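Local coordinates for protein acyl-CoA dehydrogenase (Slackia heliotrinireducens, PDB 4RM7) that belongs to the acyl-CoA dehydrogenase family, whose members combine helical N-terminal and C-terminal domains with a middle domain of beta strands, at residues A[29-32]-A[33-37]; A[190-194]-A[195-199]; A[290-293]-A[294-297]. All coordinates share one frame; numbering follows the deposited sequence.

Interaction 1. Residues A[29-32]-A[33-37]; sequences PASI and SKWRK
The indole of W35 folds back against S31, one helical turn earlier, and can be followed outward from its root. W35 CB starts 3.5 Å from S31 O, the carbonyl oxygen that also accepts the backbone N-H of W35 (W35 N to S31 O 2.9 Å, N-H...O angle 148°). Because CG lies beside the backbone N (chi1 -64°), the ring is turned toward the start of the helix, with one face against S31. W35 CG then sits 3.1 Å from S31 O, and that oxygen stands over the ring face, displaced toward the rim. Farther out the same face passes from oxygen to carbon: W35 CZ2 lies 3.6 Å from S31 CB, while W35 CH2, at the far end of the indole, lies 3.5 Å from it. The result is a CH-pi contact, with S31 CB 3.6 Å from the centroid of the six-membered ring and 16° off its normal. This i to i+4 pairing belongs to the first turns of helix 29-38 in the N-terminal domain, where T28 OG1, just ahead of the helix, accepts a hydrogen bond from S31 N. W35 also touches L41 and P42 in the loop beyond the helix. The next residue pair repeats the spacing without an aromatic partner: R36 NH2 approaches I32 CG2 at 3.5 Å, and the arginine continues to S354 and D358 on helix 351-362.

Interaction 2. Residues A[190-194]-A[195-199]; sequences VPRSA and AGIYA
I197 fills the bend between strands 184-191 and 197-202, where two successive beta turns of the middle domain, type I from P191 to A194 and type II from A194 to I197, share A194. The two strands do not pair with each other; they pair with strands 168-175 and 212-221 respectively, so the link is a double turn and not a hairpin. Packing is close around the end of the isoleucine. With CG1 placed beside the backbone N (chi1 -60°), the chain reaches back into the bend, and I197 CD1 lies 3.5 Å from P191 O, 3.8 Å from V190 CG1 and 4.1 Å from A194 CB. I197 CG1 comes 3.5 Å from A194 O. L169, V215, F217 and V220 add apolar neighbours to I197. On the outer side the exposed S193 and A195 point away, and G196 takes the third position of the type II turn with positive phi (96°), as is usual for glycine there. The other branch of I197 is met more loosely: R192 bends at chi2 and its chain crosses at a slant, with R192 NH2 4.0 Å from I197 CG2. R192 NH1 hydrogen-bonds to the main-chain oxygen of E164, and its modelled neighbour across the bend is A199 CB, 3.2 Å from R192 NH1.

Interaction 3. Residues A[290-293]-A[294-297]; sequences EMEV and KLTN
T296 turns its hydroxyl back toward E292, one turn earlier on helix 282-311, because OG1 lies beside the backbone N (chi1 -50°). E292 O thereby accepts two hydrogen bonds, from T296 OG1 and from T296 N, the donors arriving from opposite faces of the carbonyl plane; the modelled T296 OG1 to E292 O distance of 2.5 Å is short and, at this resolution, uncertain. V293 and N297 lie side by side and point the same way, with N297 ND2 3.8 Å from V293 CG1 and weakly hydrogen-bonded to Y325 OH. The other pairs are slanted against each other. E290 passes K294 at an angle, their chains meeting through E290 CG and K294 CE at 4.1 Å, but the charged ends separate: K294 NZ forms a salt bridge with E332, while E290 OE1 bonds to Y324 OH of the second subunit. E292 bends at chi2 and sets OE1 3.6 Å from L295 CD1; that oxygen is hydrogen-bonded to Y384 OH of the second subunit. N297 packs against N297 of the same neighbour, whereas selenomethionine M291 faces helices 234-270 and 316-341 of its own chain. Helix 282-311 thus lies at a subunit interface, within the C-terminal helical bundle of the acyl-CoA dehydrogenase fold.

How the interactions relate
The three contacts follow one another along the chain, one in each domain of the family: interaction 1 in the N-terminal range, interaction 2 in the middle range and interaction 3 in the C-terminal range. None touches another. The centres of interactions 1 and 2 are 31 Å apart and those of 1 and 3 are 28 Å apart, whereas interactions 2 and 3, 46 Å apart between centres, lie on opposite sides of the chain's centre. They share no helix or strand. Two are turns of separate helices and one joins two strands of the sheet; of the three, only interaction 3 lies at a contact between chains of the four-chain assembly.

Interaction 1. Residues A[29-32]-A[33-37]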
ATOM      1  N   PRO A  29      22.622 -25.838  -3.572  1.00 57.15           N
ATOM      2  CA  PRO A  29      22.555 -24.723  -4.523  1.00 59.56           C
ATOM      3  C   PRO A  29      23.134 -25.117  -5.859  1.00 65.60           C
ATOM      4  O   PRO A  29      22.584 -24.754  -6.883  1.00 79.53           O
ATOM      5  CB  PRO A  29      23.443 -23.659  -3.896  1.00 54.60           C
ATOM      6  CG  PRO A  29      23.351 -23.907  -2.454  1.00 54.02           C
ATOM      7  CD  PRO A  29      23.310 -25.385  -2.411  1.00 57.36           C
ATOM      8  N   ALA A  30      24.232 -25.853  -5.856  1.00 61.69           N
ATOM      9  CA  ALA A  30      24.853 -26.251  -7.104  1.00 62.19           C
ATOM     10  C   ALA A  30      23.964 -27.146  -7.940  1.00 62.34           C
ATOM     11  O   ALA A  30      23.861 -26.967  -9.138  1.00 66.19           O
ATOM     12  CB  ALA A  30      26.174 -26.933  -6.830  1.00 57.26           C
ATOM     13  N   SER A  31      23.306 -28.102  -7.304  1.00 58.81           N
ATOM     14  CA  SER A  31      22.362 -28.965  -8.007  1.00 61.28           C
ATOM     15  C   SER A  31      21.188 -28.169  -8.561  1.00 64.95           C
ATOM     16  O   SER A  31      20.823 -28.348  -9.721  1.00 73.78           O
ATOM     17  CB  SER A  31      21.833 -30.073  -7.104  1.00 64.49           C
ATOM     18  OG  SER A  31      22.797 -31.092  -6.911  1.00 73.36           O
ATOM     19  N   ILE A  32      20.599 -27.292  -7.746  1.00 58.06           N
ATOM     20  CA  ILE A  32      19.420 -26.546  -8.192  1.00 58.93           C
ATOM     21  C   ILE A  32      19.756 -25.635  -9.351  1.00 59.30           C
ATOM     22  O   ILE A  32      19.012 -25.553 -10.322  1.00 63.69           O
ATOM     23  CB  ILE A  32      18.785 -25.727  -7.054  1.00 58.80           C
ATOM     24  CG1 ILE A  32      17.788 -26.596  -6.308  1.00 59.57           C
ATOM     25  CG2 ILE A  32      18.012 -24.530  -7.593  1.00 53.61           C
ATOM     26  CD1 ILE A  32      17.865 -26.364  -4.871  1.00 74.00           C
ATOM     27  N   SER A  33      20.907 -24.984  -9.268  1.00 64.89           N
ATOM     28  CA  SER A  33      21.352 -24.128 -10.357  1.00 68.45           C
ATOM     29  C   SER A  33      21.415 -24.883 -11.679  1.00 71.89           C
ATOM     30  O   SER A  33      20.981 -24.382 -12.715  1.00 77.07           O
ATOM     31  CB  SER A  33      22.707 -23.526 -10.040  1.00 67.75           C
ATOM     32  OG  SER A  33      23.032 -22.568 -11.017  1.00 75.76           O
ATOM     33  N   LYS A  34      21.936 -26.099 -11.639  1.00 70.32           N
ATOM     34  CA  LYS A  34      22.039 -26.892 -12.851  1.00 69.99           C
ATOM     35  C   LYS A  34      20.666 -27.328 -13.317  1.00 66.97           C
ATOM     36  O   LYS A  34      20.396 -27.349 -14.510  1.00 71.31           O
ATOM     37  CB  LYS A  34      22.941 -28.117 -12.635  1.00 74.19           C
ATOM     38  CG  LYS A  34      22.826 -29.191 -13.730  1.00 73.11           C
ATOM     39  CD  LYS A  34      23.780 -30.354 -13.483  1.00 74.70           C
ATOM     40  CE  LYS A  34      23.531 -31.483 -14.464  1.00 81.38           C
ATOM     41  NZ  LYS A  34      23.814 -31.063 -15.879  1.00 94.74           N
ATOM     42  N   TRP A  35      19.797 -27.683 -12.376  1.00 71.92           N
ATOM     43  CA  TRP A  35      18.500 -28.245 -12.744  1.00 72.53           C
ATOM     44  C   TRP A  35      17.592 -27.154 -13.303  1.00 76.03           C
ATOM     45  O   TRP A  35      16.766 -27.422 -14.174  1.00 80.15           O
ATOM     46  CB  TRP A  35      17.858 -28.954 -11.544  1.00 63.12           C
ATOM     47  CG  TRP A  35      18.673 -30.127 -11.099  1.00 69.16           C
ATOM     48  CD1 TRP A  35      19.573 -30.818 -11.854  1.00 69.54           C
ATOM     49  CD2 TRP A  35      18.695 -30.731  -9.796  1.00 64.81           C
ATOM     50  NE1 TRP A  35      20.143 -31.819 -11.110  1.00 68.34           N
ATOM     51  CE2 TRP A  35      19.628 -31.787  -9.842  1.00 65.73           C
ATOM     52  CE3 TRP A  35      18.019 -30.483  -8.597  1.00 56.33           C
ATOM     53  CZ2 TRP A  35      19.903 -32.592  -8.740  1.00 64.70           C
ATOM     54  CZ3 TRP A  35      18.287 -31.292  -7.502  1.00 54.43           C
ATOM     55  CH2 TRP A  35      19.222 -32.332  -7.583  1.00 62.15           C
ATOM     56  N   ARG A  36      17.762 -25.930 -12.805  1.00 71.37           N
ATOM     57  CA  ARG A  36      17.103 -24.758 -13.379  1.00 70.14           C
ATOM     58  C   ARG A  36      17.507 -24.629 -14.844  1.00 77.18           C
ATOM     59  O   ARG A  36      16.681 -24.350 -15.707  1.00 85.99           O
ATOM     60  CB  ARG A  36      17.466 -23.479 -12.612  1.00 67.47           C
ATOM     61  CG  ARG A  36      16.433 -23.047 -11.588  1.00 70.17           C
ATOM     62  CD  ARG A  36      16.655 -21.612 -11.123  1.00 77.70           C
ATOM     63  NE  ARG A  36      17.170 -21.534  -9.753  1.00 88.23           N
ATOM     64  CZ  ARG A  36      16.435 -21.213  -8.685  1.00 89.94           C
ATOM     65  NH1 ARG A  36      15.138 -20.936  -8.820  1.00 89.45           N
ATOM     66  NH2 ARG A  36      16.994 -21.167  -7.473  1.00 81.81           N
ATOM     67  N   LYS A  37      18.788 -24.859 -15.109  1.00 77.96           N
ATOM     68  CA  LYS A  37      19.348 -24.785 -16.450  1.00 76.49           C
ATOM     69  C   LYS A  37      18.842 -25.920 -17.345  1.00 82.16           C
ATOM     70  O   LYS A  37      18.635 -25.726 -18.540  1.00 91.65           O
ATOM     71  CB  LYS A  37      20.876 -24.799 -16.360  1.00 84.84           C
ATOM     72  CG  LYS A  37      21.625 -24.923 -17.679  1.00 98.79           C
ATOM     73  CD  LYS A  37      22.199 -26.327 -17.889  1.00101.04           C
ATOM     74  CE  LYS A  37      23.240 -26.700 -16.834  1.00 98.80           C
ATOM     75  NZ  LYS A  37      23.826 -28.055 -17.091  1.00100.92           N
TER

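Interaction 2. Residues A[190-194]-A[195-199]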
ATOM      1  N   VAL A 190      -4.851 -38.135 -25.402  1.00 63.05           N
ATOM      2  CA  VAL A 190      -4.397 -38.159 -26.787  1.00 55.14           C
ATOM      3  C   VAL A 190      -2.900 -38.365 -26.907  1.00 61.86           C
ATOM      4  O   VAL A 190      -2.121 -37.595 -26.356  1.00 62.85           O
ATOM      5  CB  VAL A 190      -4.775 -36.852 -27.499  1.00 56.74           C
ATOM      6  CG1 VAL A 190      -4.352 -36.883 -28.963  1.00 53.08           C
ATOM      7  CG2 VAL A 190      -6.267 -36.595 -27.367  1.00 60.04           C
ATOM      8  N   PRO A 191      -2.488 -39.418 -27.629  1.00 70.66           N
ATOM      9  CA  PRO A 191      -1.070 -39.660 -27.936  1.00 64.96           C
ATOM     10  C   PRO A 191      -0.468 -38.475 -28.675  1.00 67.72           C
ATOM     11  O   PRO A 191      -1.100 -37.960 -29.597  1.00 72.38           O
ATOM     12  CB  PRO A 191      -1.101 -40.898 -28.841  1.00 61.49           C
ATOM     13  CG  PRO A 191      -2.416 -41.548 -28.568  1.00 68.99           C
ATOM     14  CD  PRO A 191      -3.369 -40.441 -28.217  1.00 72.02           C
ATOM     15  N   ARG A 192       0.732 -38.058 -28.287  1.00 74.26           N
ATOM     16  CA  ARG A 192       1.377 -36.888 -28.875  1.00 73.81           C
ATOM     17  C   ARG A 192       1.751 -37.169 -30.333  1.00 75.53           C
ATOM     18  O   ARG A 192       2.045 -36.252 -31.106  1.00 86.88           O
ATOM     19  CB  ARG A 192       2.610 -36.499 -28.043  1.00 66.03           C
ATOM     20  CG  ARG A 192       3.431 -35.330 -28.569  1.00 67.14           C
ATOM     21  CD  ARG A 192       2.843 -33.959 -28.202  1.00 72.70           C
ATOM     22  NE  ARG A 192       3.840 -32.889 -28.327  1.00 74.61           N
ATOM     23  CZ  ARG A 192       4.289 -32.413 -29.491  1.00 78.47           C
ATOM     24  NH1 ARG A 192       5.198 -31.452 -29.505  1.00 82.89           N
ATOM     25  NH2 ARG A 192       3.842 -32.898 -30.645  1.00 73.73           N
ATOM     26  N   SER A 193       1.710 -38.444 -30.704  1.00 67.30           N
ATOM     27  CA  SER A 193       2.086 -38.895 -32.039  1.00 67.67           C
ATOM     28  C   SER A 193       0.948 -38.794 -33.061  1.00 71.88           C
ATOM     29  O   SER A 193       1.174 -38.945 -34.260  1.00 86.84           O
ATOM     30  CB  SER A 193       2.576 -40.340 -31.973  1.00 70.92           C
ATOM     31  OG  SER A 193       1.519 -41.214 -31.605  1.00 76.74           O
ATOM     32  N   ALA A 194      -0.273 -38.568 -32.588  1.00 59.20           N
ATOM     33  CA  ALA A 194      -1.401 -38.291 -33.470  1.00 53.31           C
ATOM     34  C   ALA A 194      -1.109 -37.077 -34.344  1.00 59.50           C
ATOM     35  O   ALA A 194      -0.691 -36.031 -33.844  1.00 66.24           O
ATOM     36  CB  ALA A 194      -2.662 -38.061 -32.658  1.00 51.82           C
ATOM     37  N   ALA A 195      -1.321 -37.208 -35.646  1.00 58.03           N
ATOM     38  CA  ALA A 195      -1.027 -36.120 -36.570  1.00 56.41           C
ATOM     39  C   ALA A 195      -1.889 -34.908 -36.258  1.00 59.36           C
ATOM     40  O   ALA A 195      -3.022 -35.052 -35.798  1.00 60.55           O
ATOM     41  CB  ALA A 195      -1.234 -36.567 -37.998  1.00 52.86           C
ATOM     42  N   GLY A 196      -1.342 -33.711 -36.476  1.00 60.39           N
ATOM     43  CA  GLY A 196      -2.094 -32.482 -36.262  1.00 50.90           C
ATOM     44  C   GLY A 196      -1.894 -31.821 -34.915  1.00 55.06           C
ATOM     45  O   GLY A 196      -2.583 -30.841 -34.586  1.00 57.96           O
ATOM     46  N   ILE A 197      -0.962 -32.341 -34.120  1.00 58.77           N
ATOM     47  CA  ILE A 197      -0.662 -31.721 -32.822  1.00 54.22           C
ATOM     48  C   ILE A 197       0.587 -30.846 -32.917  1.00 49.95           C
ATOM     49  O   ILE A 197       1.648 -31.316 -33.296  1.00 52.77           O
ATOM     50  CB  ILE A 197      -0.474 -32.780 -31.735  1.00 50.03           C
ATOM     51  CG1 ILE A 197      -1.760 -33.598 -31.589  1.00 47.88           C
ATOM     52  CG2 ILE A 197      -0.104 -32.125 -30.414  1.00 54.34           C
ATOM     53  CD1 ILE A 197      -1.681 -34.681 -30.554  1.00 48.71           C
ATOM     54  N   TYR A 198       0.458 -29.567 -32.593  1.00 50.78           N
ATOM     55  CA  TYR A 198       1.587 -28.643 -32.686  1.00 51.73           C
ATOM     56  C   TYR A 198       1.899 -28.002 -31.333  1.00 53.30           C
ATOM     57  O   TYR A 198       1.037 -27.378 -30.708  1.00 52.12           O
ATOM     58  CB  TYR A 198       1.303 -27.564 -33.743  1.00 49.97           C
ATOM     59  CG  TYR A 198       1.027 -28.158 -35.098  1.00 51.91           C
ATOM     60  CD1 TYR A 198       2.028 -28.249 -36.060  1.00 50.15           C
ATOM     61  CD2 TYR A 198      -0.232 -28.659 -35.409  1.00 53.11           C
ATOM     62  CE1 TYR A 198       1.770 -28.811 -37.303  1.00 51.41           C
ATOM     63  CE2 TYR A 198      -0.497 -29.233 -36.633  1.00 46.98           C
ATOM     64  CZ  TYR A 198       0.503 -29.309 -37.576  1.00 52.11           C
ATOM     65  OH  TYR A 198       0.223 -29.876 -38.791  1.00 52.45           O
ATOM     66  N   ALA A 199       3.134 -28.148 -30.873  1.00 57.56           N
ATOM     67  CA  ALA A 199       3.491 -27.542 -29.600  1.00 51.79           C
ATOM     68  C   ALA A 199       4.421 -26.344 -29.781  1.00 54.88           C
ATOM     69  O   ALA A 199       5.381 -26.379 -30.544  1.00 56.81           O
ATOM     70  CB  ALA A 199       4.110 -28.564 -28.682  1.00 53.02           C
TER

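Interaction 3. Residues A[290-293]-A[294-297]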
ATOM      1  N   GLU A 290       7.586  -6.736   9.027  1.00 45.15           N
ATOM      2  CA  GLU A 290       6.573  -6.697   7.970  1.00 42.80           C
ATOM      3  C   GLU A 290       6.535  -8.043   7.211  1.00 43.28           C
ATOM      4  O   GLU A 290       5.481  -8.633   6.995  1.00 44.72           O
ATOM      5  CB  GLU A 290       6.870  -5.541   7.021  1.00 43.70           C
ATOM      6  CG  GLU A 290       5.749  -5.205   6.108  1.00 63.27           C
ATOM      7  CD  GLU A 290       4.754  -4.268   6.766  1.00 75.17           C
ATOM      8  OE1 GLU A 290       5.188  -3.342   7.496  1.00 74.42           O
ATOM      9  OE2 GLU A 290       3.536  -4.472   6.559  1.00 77.59           O
HETATM   10  N   MSE A 291       7.713  -8.543   6.847  1.00 43.48           N
HETATM   11  CA  MSE A 291       7.845  -9.846   6.195  1.00 41.67           C
HETATM   12  C   MSE A 291       7.367 -11.024   7.057  1.00 40.80           C
HETATM   13  O   MSE A 291       6.691 -11.923   6.562  1.00 43.52           O
HETATM   14  CB  MSE A 291       9.297 -10.076   5.785  1.00 40.15           C
HETATM   15  CG  MSE A 291       9.746  -9.171   4.653  1.00 46.58           C
HETATM   16 SE   MSE A 291      11.667  -8.837   4.674  0.71 47.89          SE
HETATM   17  CE  MSE A 291      12.315 -10.407   3.680  1.00 40.10           C
ATOM     18  N   GLU A 292       7.722 -11.033   8.336  1.00 35.60           N
ATOM     19  CA  GLU A 292       7.296 -12.127   9.179  1.00 34.69           C
ATOM     20  C   GLU A 292       5.769 -12.086   9.388  1.00 36.93           C
ATOM     21  O   GLU A 292       5.135 -13.136   9.531  1.00 41.40           O
ATOM     22  CB  GLU A 292       8.040 -12.102  10.514  1.00 37.37           C
ATOM     23  CG  GLU A 292       7.899 -13.414  11.316  1.00 39.27           C
ATOM     24  CD  GLU A 292       8.475 -14.649  10.583  1.00 42.52           C
ATOM     25  OE1 GLU A 292       9.425 -14.497   9.806  1.00 53.10           O
ATOM     26  OE2 GLU A 292       7.994 -15.783  10.786  1.00 51.54           O
ATOM     27  N   VAL A 293       5.174 -10.894   9.390  1.00 38.85           N
ATOM     28  CA  VAL A 293       3.719 -10.791   9.486  1.00 40.42           C
ATOM     29  C   VAL A 293       3.067 -11.415   8.251  1.00 44.22           C
ATOM     30  O   VAL A 293       2.104 -12.184   8.352  1.00 43.30           O
ATOM     31  CB  VAL A 293       3.232  -9.349   9.598  1.00 35.21           C
ATOM     32  CG1 VAL A 293       1.747  -9.291   9.307  1.00 33.66           C
ATOM     33  CG2 VAL A 293       3.526  -8.772  10.966  1.00 36.46           C
ATOM     34  N   LYS A 294       3.599 -11.083   7.082  1.00 39.73           N
ATOM     35  CA  LYS A 294       3.046 -11.638   5.859  1.00 41.92           C
ATOM     36  C   LYS A 294       3.206 -13.159   5.821  1.00 47.97           C
ATOM     37  O   LYS A 294       2.269 -13.860   5.440  1.00 41.98           O
ATOM     38  CB  LYS A 294       3.683 -10.982   4.634  1.00 32.09           C
ATOM     39  CG  LYS A 294       3.224  -9.537   4.490  1.00 33.60           C
ATOM     40  CD  LYS A 294       3.869  -8.856   3.329  1.00 34.82           C
ATOM     41  CE  LYS A 294       3.549  -7.380   3.350  1.00 39.85           C
ATOM     42  NZ  LYS A 294       4.238  -6.658   2.241  1.00 46.83           N
ATOM     43  N   LEU A 295       4.364 -13.671   6.245  1.00 41.95           N
ATOM     44  CA  LEU A 295       4.581 -15.119   6.250  1.00 33.65           C
ATOM     45  C   LEU A 295       3.601 -15.789   7.208  1.00 40.47           C
ATOM     46  O   LEU A 295       3.048 -16.851   6.902  1.00 46.12           O
ATOM     47  CB  LEU A 295       6.001 -15.474   6.663  1.00 31.36           C
ATOM     48  CG  LEU A 295       7.142 -15.194   5.710  1.00 36.90           C
ATOM     49  CD1 LEU A 295       8.471 -15.434   6.420  1.00 33.08           C
ATOM     50  CD2 LEU A 295       6.972 -16.107   4.500  1.00 38.93           C
ATOM     51  N   THR A 296       3.397 -15.164   8.367  1.00 35.64           N
ATOM     52  CA  THR A 296       2.451 -15.679   9.360  1.00 34.45           C
ATOM     53  C   THR A 296       1.054 -15.786   8.752  1.00 40.37           C
ATOM     54  O   THR A 296       0.397 -16.813   8.870  1.00 52.08           O
ATOM     55  CB  THR A 296       2.399 -14.789  10.621  1.00 37.10           C
ATOM     56  OG1 THR A 296       3.732 -14.547  11.090  1.00 44.46           O
ATOM     57  CG2 THR A 296       1.607 -15.476  11.740  1.00 31.94           C
ATOM     58  N   ASN A 297       0.616 -14.724   8.091  1.00 37.63           N
ATOM     59  CA  ASN A 297      -0.699 -14.692   7.467  1.00 39.37           C
ATOM     60  C   ASN A 297      -0.839 -15.740   6.343  1.00 41.53           C
ATOM     61  O   ASN A 297      -1.797 -16.501   6.312  1.00 40.54           O
ATOM     62  CB  ASN A 297      -0.997 -13.271   6.939  1.00 39.07           C
ATOM     63  CG  ASN A 297      -1.307 -12.271   8.060  1.00 40.71           C
ATOM     64  OD1 ASN A 297      -1.631 -12.658   9.184  1.00 45.15           O
ATOM     65  ND2 ASN A 297      -1.235 -10.979   7.745  1.00 36.37           N
TER